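Local coordinates for 6-phosphogluconate dehydratase (Shewanella oneidensis, PDB 2GP4), which probably catalyses the dehydration of 6-phosphogluconate to 2-keto-3-deoxy-6-phosphogluconate in the Entner-Doudoroff pathway, and is seen here without its iron-sulfur cluster, at residues 29-32 / 33-37; 38-41 / 42-45; 251-254 / 255-259; 295-298 / 299-302; 621-624 / 625-628. All blocks are in the same frame, centred on the assembly; numbering follows the deposited sequence.

Contact 1: 29-32 / 33-37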
# COMPACT_ATOMS: atom_id res chain seq x y z
N THR A 29 1.10 -6.15 -17.21
CA THR A 29 2.52 -6.43 -16.97
C THR A 29 3.38 -6.02 -18.16
O THR A 29 4.37 -5.30 -17.99
CB THR A 29 2.76 -7.93 -16.64
OG1 THR A 29 2.00 -8.29 -15.48
CG2 THR A 29 4.23 -8.19 -16.37
N ASP A 30 2.99 -6.47 -19.36
CA ASP A 30 3.70 -6.11 -20.59
C ASP A 30 3.75 -4.60 -20.83
O ASP A 30 4.77 -4.07 -21.29
CB ASP A 30 3.05 -6.78 -21.81
CG ASP A 30 3.21 -8.29 -21.81
OD1 ASP A 30 3.97 -8.84 -20.98
OD2 ASP A 30 2.54 -8.93 -22.66
N ARG A 31 2.65 -3.92 -20.51
CA ARG A 31 2.57 -2.47 -20.67
C ARG A 31 3.58 -1.77 -19.77
O ARG A 31 4.24 -0.82 -20.19
CB ARG A 31 1.16 -1.97 -20.38
CG ARG A 31 0.98 -0.46 -20.59
CD ARG A 31 -0.48 -0.06 -20.51
NE ARG A 31 -1.05 -0.33 -19.19
CZ ARG A 31 -2.34 -0.22 -18.88
NH1 ARG A 31 -3.22 0.16 -19.80
NH2 ARG A 31 -2.74 -0.49 -17.65
N ILE A 32 3.70 -2.27 -18.54
CA ILE A 32 4.63 -1.73 -17.55
C ILE A 32 6.08 -1.99 -17.96
O ILE A 32 6.93 -1.10 -17.84
CB ILE A 32 4.32 -2.28 -16.12
CG1 ILE A 32 2.96 -1.76 -15.64
CG2 ILE A 32 5.40 -1.87 -15.14
CD1 ILE A 32 2.34 -2.57 -14.51
N ILE A 33 6.35 -3.19 -18.47
CA ILE A 33 7.68 -3.54 -18.97
C ILE A 33 8.09 -2.59 -20.10
O ILE A 33 9.21 -2.08 -20.11
CB ILE A 33 7.74 -5.01 -19.46
CG1 ILE A 33 7.59 -5.98 -18.27
CG2 ILE A 33 9.03 -5.29 -20.26
CD1 ILE A 33 7.30 -7.42 -18.67
N ALA A 34 7.16 -2.35 -21.03
CA ALA A 34 7.41 -1.47 -22.18
C ALA A 34 7.69 -0.05 -21.73
O ALA A 34 8.61 0.60 -22.22
CB ALA A 34 6.24 -1.50 -23.16
N ARG A 35 6.87 0.42 -20.80
CA ARG A 35 6.95 1.80 -20.33
C ARG A 35 8.17 2.04 -19.46
O ARG A 35 8.66 3.16 -19.38
CB ARG A 35 5.67 2.15 -19.57
CG ARG A 35 5.50 3.62 -19.26
CD ARG A 35 4.10 3.86 -18.72
NE ARG A 35 3.83 2.99 -17.59
CZ ARG A 35 2.68 2.36 -17.38
NH1 ARG A 35 1.66 2.49 -18.23
NH2 ARG A 35 2.55 1.59 -16.32
N SER A 36 8.67 0.98 -18.82
CA SER A 36 9.83 1.06 -17.93
C SER A 36 11.14 0.70 -18.64
O SER A 36 12.21 0.79 -18.04
CB SER A 36 9.63 0.15 -16.71
OG SER A 36 8.40 0.39 -16.07
N LYS A 37 11.03 0.30 -19.91
CA LYS A 37 12.16 -0.17 -20.73
C LYS A 37 13.49 0.56 -20.48
O LYS A 37 14.47 -0.07 -20.09
CB LYS A 37 11.80 -0.11 -22.22
CG LYS A 37 12.83 -0.71 -23.18
CD LYS A 37 12.63 -2.21 -23.39
CE LYS A 37 13.76 -2.82 -24.22
NZ LYS A 37 14.02 -2.10 -25.51
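Ile-33 N bonds to Thr-29 O at 2.9 Å and Arg-35 N to Arg-31 O at 3.0 Å, the i to i+4 ladder of the alpha-helix 23-51. At the same spacing, methyl CG2 of Thr-29 touches CD1 of Ile-33 (3.9 Å), while the threonine hydroxyl pairs with Val-25 O and with His-387. Arg-31 and Arg-35 lie side by side and point the same way, their guanidinium planes 33° apart, with Arg-31 NE 4.0 Å from Arg-35 NH1. This closeness of like charges is probably offset by helix 340-347: Asp-342 forms a salt bridge with each arginine, and Glu-345 forms another with Arg-31. The Arg-35 chain bends at chi3 (54°) and turns back over Ile-32, three residues earlier, whose CA lies over one face of the guanidinium, and NH2 of Arg-35 comes within 3.4 Å of CG1 of Ile-32. Ile-32 is buried against Val-308 of helix 304-316 and against Ile-336 and Val-338 of a loop. Ser-36 keeps OG beside its own backbone N (chi1 -52°), and its N (2.9 Å) and OG (2.7 Å) grip Ile-32 O from opposite faces of the carbonyl plane.

Contact 2: 38-41 / 42-45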
# COMPACT_ATOMS: atom_id res chain seq x y z
N ALA A 38 13.50 1.87 -20.71
CA ALA A 38 14.71 2.68 -20.57
C ALA A 38 15.15 2.82 -19.11
O ALA A 38 16.31 2.56 -18.78
CB ALA A 38 14.50 4.05 -21.20
N SER A 39 14.22 3.24 -18.25
CA SER A 39 14.49 3.42 -16.82
C SER A 39 14.97 2.14 -16.15
O SER A 39 15.92 2.18 -15.37
CB SER A 39 13.25 3.96 -16.11
OG SER A 39 12.13 3.12 -16.33
N ARG A 40 14.33 1.01 -16.46
CA ARG A 40 14.75 -0.27 -15.89
C ARG A 40 16.14 -0.70 -16.38
O ARG A 40 16.93 -1.23 -15.60
CB ARG A 40 13.71 -1.37 -16.17
CG ARG A 40 14.02 -2.73 -15.57
CD ARG A 40 14.10 -2.71 -14.04
NE ARG A 40 14.24 -4.07 -13.51
CZ ARG A 40 14.45 -4.37 -12.23
NH1 ARG A 40 14.55 -3.42 -11.30
NH2 ARG A 40 14.56 -5.64 -11.86
N GLU A 41 16.43 -0.46 -17.66
CA GLU A 41 17.75 -0.76 -18.21
C GLU A 41 18.85 0.05 -17.53
O GLU A 41 19.94 -0.47 -17.27
CB GLU A 41 17.79 -0.58 -19.73
CG GLU A 41 17.35 -1.82 -20.50
CD GLU A 41 16.99 -1.56 -21.97
OE1 GLU A 41 16.91 -0.37 -22.39
OE2 GLU A 41 16.77 -2.55 -22.71
N ALA A 42 18.55 1.31 -17.22
CA ALA A 42 19.51 2.21 -16.58
C ALA A 42 19.74 1.84 -15.12
O ALA A 42 20.87 1.91 -14.62
CB ALA A 42 19.08 3.67 -16.73
N TYR A 43 18.66 1.46 -14.43
CA TYR A 43 18.75 0.98 -13.06
C TYR A 43 19.66 -0.24 -12.97
O TYR A 43 20.61 -0.25 -12.18
CB TYR A 43 17.35 0.68 -12.49
CG TYR A 43 17.38 0.18 -11.07
CD1 TYR A 43 17.73 1.03 -10.02
CD2 TYR A 43 17.08 -1.15 -10.76
CE1 TYR A 43 17.77 0.58 -8.71
CE2 TYR A 43 17.11 -1.61 -9.45
CZ TYR A 43 17.45 -0.74 -8.43
OH TYR A 43 17.50 -1.17 -7.12
N LEU A 44 19.39 -1.26 -13.78
CA LEU A 44 20.21 -2.48 -13.77
C LEU A 44 21.66 -2.25 -14.22
O LEU A 44 22.56 -2.93 -13.75
CB LEU A 44 19.55 -3.60 -14.59
CG LEU A 44 18.14 -4.02 -14.14
CD1 LEU A 44 17.57 -5.07 -15.10
CD2 LEU A 44 18.13 -4.54 -12.70
N ALA A 45 21.87 -1.30 -15.13
CA ALA A 45 23.23 -0.91 -15.53
C ALA A 45 24.00 -0.30 -14.36
O ALA A 45 25.17 -0.63 -14.15
CB ALA A 45 23.19 0.05 -16.72
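Arg-40 reaches forward along helix 23-51 to Tyr-43 and Leu-44, residues three and four places on, in a side-chain contact spanning one helical turn. Its CB leads away from that turn and CG is anti to the backbone N, but a bend at chi2 (62°) brings the outer half of the chain round. NE then lies 3.8 Å from CD1 of Leu-44. At CZ, methyl CD2 of the same leucine sits over the centre of one guanidinium face, 3.7 Å from CZ, and it also touches NH2. NH1 goes the other way, to the tyrosine: it is 3.4 Å from CD2 of Tyr-43, the guanidinium and ring planes being 17° apart. Both planar groups are fixed at their ends by carbonyls beyond the helix. NH1 donates to Gly-299 O and Ala-334 O, NH2 weakly to Val-302 O, and Tyr-43 OH bonds to Leu-186 O. In the backbone, Leu-44 N meets Arg-40 O in an almost straight hydrogen bond (3.1 Å, 174°). Shortened to an alanine, Arg-40 would probably leave Gly-299 O and Ala-334 O without this donor and Leu-44 CD2 without the flat group beneath it. The partners described here are neutral carbonyls and apolar carbon, so the charge of this buried cation is probably stabilised by the carbonyl dipoles its N-H groups point to, with no carboxylate among these partners.

Contact 3: 251-254 / 255-259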
# COMPACT_ATOMS: atom_id res chain seq x y z
N GLN A 251 3.06 -5.83 5.40
CA GLN A 251 3.87 -7.04 5.39
C GLN A 251 3.34 -8.12 4.45
O GLN A 251 4.07 -9.05 4.08
CB GLN A 251 4.07 -7.59 6.80
CG GLN A 251 5.29 -7.02 7.52
CD GLN A 251 5.44 -7.50 8.97
OE1 GLN A 251 6.29 -7.00 9.71
NE2 GLN A 251 4.62 -8.46 9.37
N LEU A 252 2.07 -8.00 4.06
CA LEU A 252 1.47 -8.90 3.06
C LEU A 252 2.08 -8.65 1.67
O LEU A 252 2.20 -9.58 0.87
CB LEU A 252 -0.05 -8.73 3.00
CG LEU A 252 -0.84 -8.67 4.31
CD1 LEU A 252 -2.31 -8.38 4.05
CD2 LEU A 252 -0.69 -9.96 5.11
N MSE A 253 2.47 -7.40 1.41
CA MSE A 253 3.14 -7.03 0.17
C MSE A 253 4.51 -7.70 0.07
O MSE A 253 4.87 -8.22 -0.98
CB MSE A 253 3.27 -5.50 0.05
CG MSE A 253 3.74 -5.01 -1.33
SE MSE A 253 4.66 -3.26 -1.34
CE MSE A 253 6.06 -3.59 -0.02
N LEU A 254 5.26 -7.71 1.17
CA LEU A 254 6.59 -8.34 1.20
C LEU A 254 6.51 -9.86 0.98
O LEU A 254 7.48 -10.47 0.51
CB LEU A 254 7.32 -8.05 2.52
CG LEU A 254 7.82 -6.64 2.86
CD1 LEU A 254 8.69 -6.05 1.74
CD2 LEU A 254 6.65 -5.73 3.17
N GLU A 255 5.36 -10.44 1.31
CA GLU A 255 5.12 -11.87 1.15
C GLU A 255 4.96 -12.26 -0.32
O GLU A 255 5.64 -13.18 -0.78
CB GLU A 255 3.89 -12.28 1.96
CG GLU A 255 3.65 -13.78 2.04
CD GLU A 255 4.40 -14.45 3.18
OE1 GLU A 255 4.62 -15.67 3.10
OE2 GLU A 255 4.77 -13.77 4.17
N VAL A 256 4.08 -11.58 -1.04
CA VAL A 256 3.81 -11.88 -2.46
C VAL A 256 4.97 -11.51 -3.37
O VAL A 256 5.15 -12.10 -4.44
CB VAL A 256 2.52 -11.20 -3.00
CG1 VAL A 256 1.31 -12.00 -2.62
CG2 VAL A 256 2.41 -9.76 -2.52
N MSE A 257 5.75 -10.52 -2.95
CA MSE A 257 6.90 -10.05 -3.70
C MSE A 257 8.17 -10.84 -3.37
O MSE A 257 9.24 -10.56 -3.90
CB MSE A 257 7.11 -8.56 -3.45
CG MSE A 257 6.01 -7.69 -4.02
SE MSE A 257 6.36 -5.79 -3.77
CE MSE A 257 8.10 -5.69 -4.64
N GLY A 258 8.03 -11.83 -2.49
CA GLY A 258 9.12 -12.72 -2.13
C GLY A 258 10.30 -12.02 -1.47
O GLY A 258 11.45 -12.36 -1.73
N LEU A 259 9.99 -11.04 -0.63
CA LEU A 259 11.02 -10.22 0.01
C LEU A 259 11.31 -10.63 1.45
O LEU A 259 12.20 -10.07 2.10
CB LEU A 259 10.63 -8.73 -0.08
CG LEU A 259 11.39 -7.78 -1.02
CD1 LEU A 259 12.30 -8.47 -2.04
CD2 LEU A 259 10.41 -6.84 -1.72
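Leu-254 and Leu-259 meet where helix 252-256 ends in a Schellman motif. Leu-259 N reaches back to Leu-254 O at 2.8 Å, nearly along the C=O axis, and Gly-258 N bonds to Glu-255 O at 3.2 Å. Gly-258 makes the reversal with positive phi (62°), a conformation that residues with a side chain adopt less readily. The two leucines close the loop with the apolar contact familiar from this motif, CD1 of Leu-254 lying 3.8 Å from CB of Leu-259. A second tight pair is made by the selenomethionines Met-253 and Met-257, one turn apart: SE of Met-257 approaches CG of Met-253 at 3.7 Å, and the two selenium atoms, Met-253 SE and Met-257 SE, are 3.9 Å apart. Both chains bend at their last torsion. CG of Met-257 also presses on Met-253 O at 3.3 Å, beside the backbone bond from Met-257 N.

The beginning of the helix is held more loosely. Glu-255 N shares weak bonds to Gln-251 O and Leu-252 O, Val-256 N makes another weak one to Leu-252 O, and Gln-251 and Leu-252 are partly exposed, just after an unmodelled piece of chain. Glu-255, though buried, turns its carboxylate away from Leu-252 and its neighbours, to Gly-263 N (OE1) and Gln-260 (OE2). Around the whole, Val-256 packs on Met-373 and Ile-377 of helix 372-383, Met-257 on Ile-307 of helix 304-316, and Leu-254 and Leu-259 on Phe-195 of strand 193-195.

Contact 4: 295-298 / 299-302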
# COMPACT_ATOMS: atom_id res chain seq x y z
N TYR A 295 23.01 -15.83 -6.40
CA TYR A 295 23.02 -14.37 -6.33
C TYR A 295 21.65 -13.76 -6.65
O TYR A 295 21.17 -13.83 -7.78
CB TYR A 295 24.10 -13.77 -7.24
CG TYR A 295 24.17 -12.25 -7.26
CD1 TYR A 295 24.15 -11.51 -6.08
CD2 TYR A 295 24.28 -11.56 -8.48
CE1 TYR A 295 24.22 -10.12 -6.10
CE2 TYR A 295 24.35 -10.17 -8.51
CZ TYR A 295 24.33 -9.46 -7.32
OH TYR A 295 24.40 -8.08 -7.34
N SER A 296 21.05 -13.15 -5.63
CA SER A 296 19.71 -12.58 -5.72
C SER A 296 19.66 -11.15 -5.16
O SER A 296 19.19 -10.94 -4.04
CB SER A 296 18.71 -13.48 -4.99
OG SER A 296 18.70 -14.80 -5.53
N PRO A 297 20.13 -10.17 -5.95
CA PRO A 297 20.12 -8.78 -5.51
C PRO A 297 18.69 -8.22 -5.40
O PRO A 297 17.85 -8.53 -6.25
CB PRO A 297 20.92 -8.05 -6.60
CG PRO A 297 20.80 -8.90 -7.79
CD PRO A 297 20.69 -10.31 -7.31
N ILE A 298 18.43 -7.43 -4.37
CA ILE A 298 17.07 -6.90 -4.13
C ILE A 298 16.51 -6.11 -5.32
O ILE A 298 15.30 -6.18 -5.58
CB ILE A 298 16.97 -6.08 -2.81
CG1 ILE A 298 15.50 -5.83 -2.45
CG2 ILE A 298 17.76 -4.79 -2.90
CD1 ILE A 298 15.22 -5.64 -0.97
N GLY A 299 17.38 -5.40 -6.03
CA GLY A 299 16.98 -4.62 -7.20
C GLY A 299 16.55 -5.47 -8.38
O GLY A 299 16.00 -4.95 -9.36
N GLU A 300 16.81 -6.78 -8.30
CA GLU A 300 16.36 -7.74 -9.30
C GLU A 300 15.13 -8.51 -8.81
O GLU A 300 14.24 -8.83 -9.61
CB GLU A 300 17.47 -8.72 -9.65
CG GLU A 300 18.47 -8.20 -10.65
CD GLU A 300 19.44 -9.26 -11.12
OE1 GLU A 300 19.25 -10.45 -10.75
OE2 GLU A 300 20.39 -8.92 -11.86
N VAL A 301 15.09 -8.82 -7.52
CA VAL A 301 13.94 -9.48 -6.92
C VAL A 301 12.71 -8.58 -7.06
O VAL A 301 11.62 -9.04 -7.41
CB VAL A 301 14.19 -9.86 -5.44
CG1 VAL A 301 12.94 -10.48 -4.81
CG2 VAL A 301 15.36 -10.83 -5.34
N VAL A 302 12.91 -7.29 -6.81
CA VAL A 302 11.92 -6.29 -7.19
C VAL A 302 12.04 -6.09 -8.70
O VAL A 302 13.07 -5.64 -9.20
CB VAL A 302 12.12 -4.95 -6.43
CG1 VAL A 302 11.16 -3.89 -6.94
CG2 VAL A 302 11.94 -5.15 -4.91
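Pro-297 and Glu-300 join backbone to backbone and side chain to side chain at the start of the single-turn helix 298-301, where the proline holds the N-cap position. The hydrogen bonds come first. Pro-297 O takes two N-H groups: Val-301 N at 3.1 Å, in the carbonyl plane, and Glu-300 N at 2.9 Å, which stands well above that plane (51° out of it). One residue further, Val-302 N bonds to Ile-298 O at 2.9 Å.

Among the non-bonded contacts, CG of Pro-297 rests against CD of Glu-300 at 3.6 Å, and OE1 of that glutamate lies 3.7 Å from CD of Pro-297. On another side, CD of Pro-297 sits over the centre of one face of the Tyr-295 ring. CG1 of Val-301 is anti to its backbone N (chi1 176°), which leaves CG2 beside that N and 3.5 Å from Pro-297 O.

Polar ends look outward from the turn: Ser-296 OG bonds to Asn-391, and Tyr-295 OH to His-190 O. Replacing Pro-297 by a serine would probably open a gap between the Tyr-295 ring and the Glu-300 chain, and set the carboxylate freer to move. The stem of the exposed Glu-300, which also touches a crystal neighbour, lies on the CH2 groups of the proline ring, so its charge can probably stay toward solvent, and the nearby helix start may steady that charge.

Contact 5: 621-624 / 625-628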
# COMPACT_ATOMS: atom_id res chain seq x y z
N THR A 621 12.19 12.07 -3.59
CA THR A 621 13.48 11.52 -4.01
C THR A 621 13.55 11.34 -5.53
O THR A 621 12.54 11.45 -6.23
CB THR A 621 13.77 10.16 -3.33
OG1 THR A 621 12.69 9.25 -3.60
CG2 THR A 621 13.92 10.33 -1.82
N SER A 622 14.76 11.09 -6.02
CA SER A 622 15.00 10.73 -7.41
C SER A 622 15.43 9.28 -7.51
O SER A 622 16.00 8.74 -6.56
CB SER A 622 16.08 11.62 -8.01
OG SER A 622 15.63 12.95 -8.11
N ALA A 623 15.14 8.67 -8.65
CA ALA A 623 15.58 7.32 -8.96
C ALA A 623 16.93 7.39 -9.66
O ALA A 623 17.26 8.40 -10.28
CB ALA A 623 14.56 6.63 -9.85
N ILE A 624 17.71 6.31 -9.55
CA ILE A 624 19.00 6.18 -10.23
C ILE A 624 18.92 6.64 -11.69
O ILE A 624 19.70 7.49 -12.12
CB ILE A 624 19.51 4.71 -10.23
CG1 ILE A 624 19.61 4.15 -8.80
CG2 ILE A 624 20.83 4.59 -10.99
CD1 ILE A 624 20.95 4.29 -8.15
N ASP A 625 17.95 6.08 -12.42
CA ASP A 625 17.82 6.25 -13.87
C ASP A 625 17.51 7.68 -14.33
O ASP A 625 17.79 8.04 -15.48
CB ASP A 625 16.77 5.29 -14.43
CG ASP A 625 15.36 5.59 -13.94
OD1 ASP A 625 14.76 6.58 -14.40
OD2 ASP A 625 14.86 4.81 -13.10
N GLU A 626 16.93 8.48 -13.44
CA GLU A 626 16.62 9.87 -13.75
C GLU A 626 17.86 10.75 -13.69
O GLU A 626 17.83 11.92 -14.05
CB GLU A 626 15.55 10.40 -12.78
CG GLU A 626 14.18 9.77 -12.95
CD GLU A 626 13.17 10.28 -11.94
OE1 GLU A 626 13.56 11.10 -11.08
OE2 GLU A 626 12.00 9.86 -12.00
N LEU A 627 18.97 10.15 -13.23
CA LEU A 627 20.25 10.85 -13.15
C LEU A 627 21.37 10.06 -13.82
O LEU A 627 22.49 10.55 -13.95
CB LEU A 627 20.60 11.18 -11.69
CG LEU A 627 19.63 12.13 -10.96
CD1 LEU A 627 19.83 12.07 -9.46
CD2 LEU A 627 19.76 13.57 -11.46
N TYR A 628 21.05 8.84 -14.25
CA TYR A 628 22.01 7.96 -14.91
C TYR A 628 22.30 8.42 -16.34
O TYR A 628 21.38 8.69 -17.12
CB TYR A 628 21.50 6.51 -14.90
CG TYR A 628 22.55 5.48 -15.27
CD1 TYR A 628 23.52 5.08 -14.34
CD2 TYR A 628 22.58 4.90 -16.54
CE1 TYR A 628 24.49 4.14 -14.67
CE2 TYR A 628 23.54 3.96 -16.87
CZ TYR A 628 24.49 3.58 -15.93
OH TYR A 628 25.45 2.65 -16.25
OXT TYR A 628 23.45 8.53 -16.74
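The C-terminal tail of the chain ends in two overlapping beta-turns, in which Ala-623 meets Glu-626 and Ile-624 meets Leu-627. Glu-626 N bonds to Ala-623 O at 3.2 Å and Leu-627 N to Ile-624 O at 3.0 Å. Both donors stand well above the carbonyl planes, 59° and 45° out of them, as is common where the bond runs from residue i+3 back to i. Tyr-628 N adds a weak bond to Ile-624 O.

The side chains meet only lightly. On one flank CB of Ser-622 lies 4.0 Å from CD1 of Leu-627 and equally far from OE1 of Glu-626, whose chain runs extended back past the start of the turn. On another, OD2 of Asp-625 approaches CB of Ala-623 at 3.7 Å. Here the aspartate has its CG between its own N and carbonyl carbon (chi1 66°), which holds the carboxylate back beside Ala-623. Beyond, methyl CG2 of Ile-624 comes to 4.3 Å from CD1 of Tyr-628, meeting the ring obliquely.

The polar ends find their main partners outside the tail: Asp-625 forms a salt bridge with Arg-332, Glu-626 one with Arg-619, and Tyr-628 OH a hydrogen bond with Asp-49 of helix 23-51. Ile-624 packs on Ala-46 of that helix and Tyr-628 on Ala-45. With few apolar atoms in touch inside the turns, the shape of this mostly exposed tail probably rests on its backbone bonds, though crystal neighbours touch several of these residues; its position probably depends on these polar links together with its packing on helix 23-51.

Contact 3 is the most central, its middle about 11 Å from the centre of the chain, whereas the other four lie at 21 to 24 Å. Contacts 1 and 2 share helix 23-51 and are partly buried. Contact 4 is buried too, despite its peripheral place, and contact 5 is a surface tail. Contact 4 meets contact 2 through polar groups and contact 3 through apolar ones, Val-301 CG1 packing on Leu-259 CD1 at 3.5 Å. Contact 5 rests on the alanine side of contact 2, Ala-42 CB lying 3.6 Å from Asp-625 CB. Apolar contacts dominate inside contact 3; contact 4 combines backbone bonds with proline and valine packing; charged side chains weigh more in contacts 1, 2 and 5.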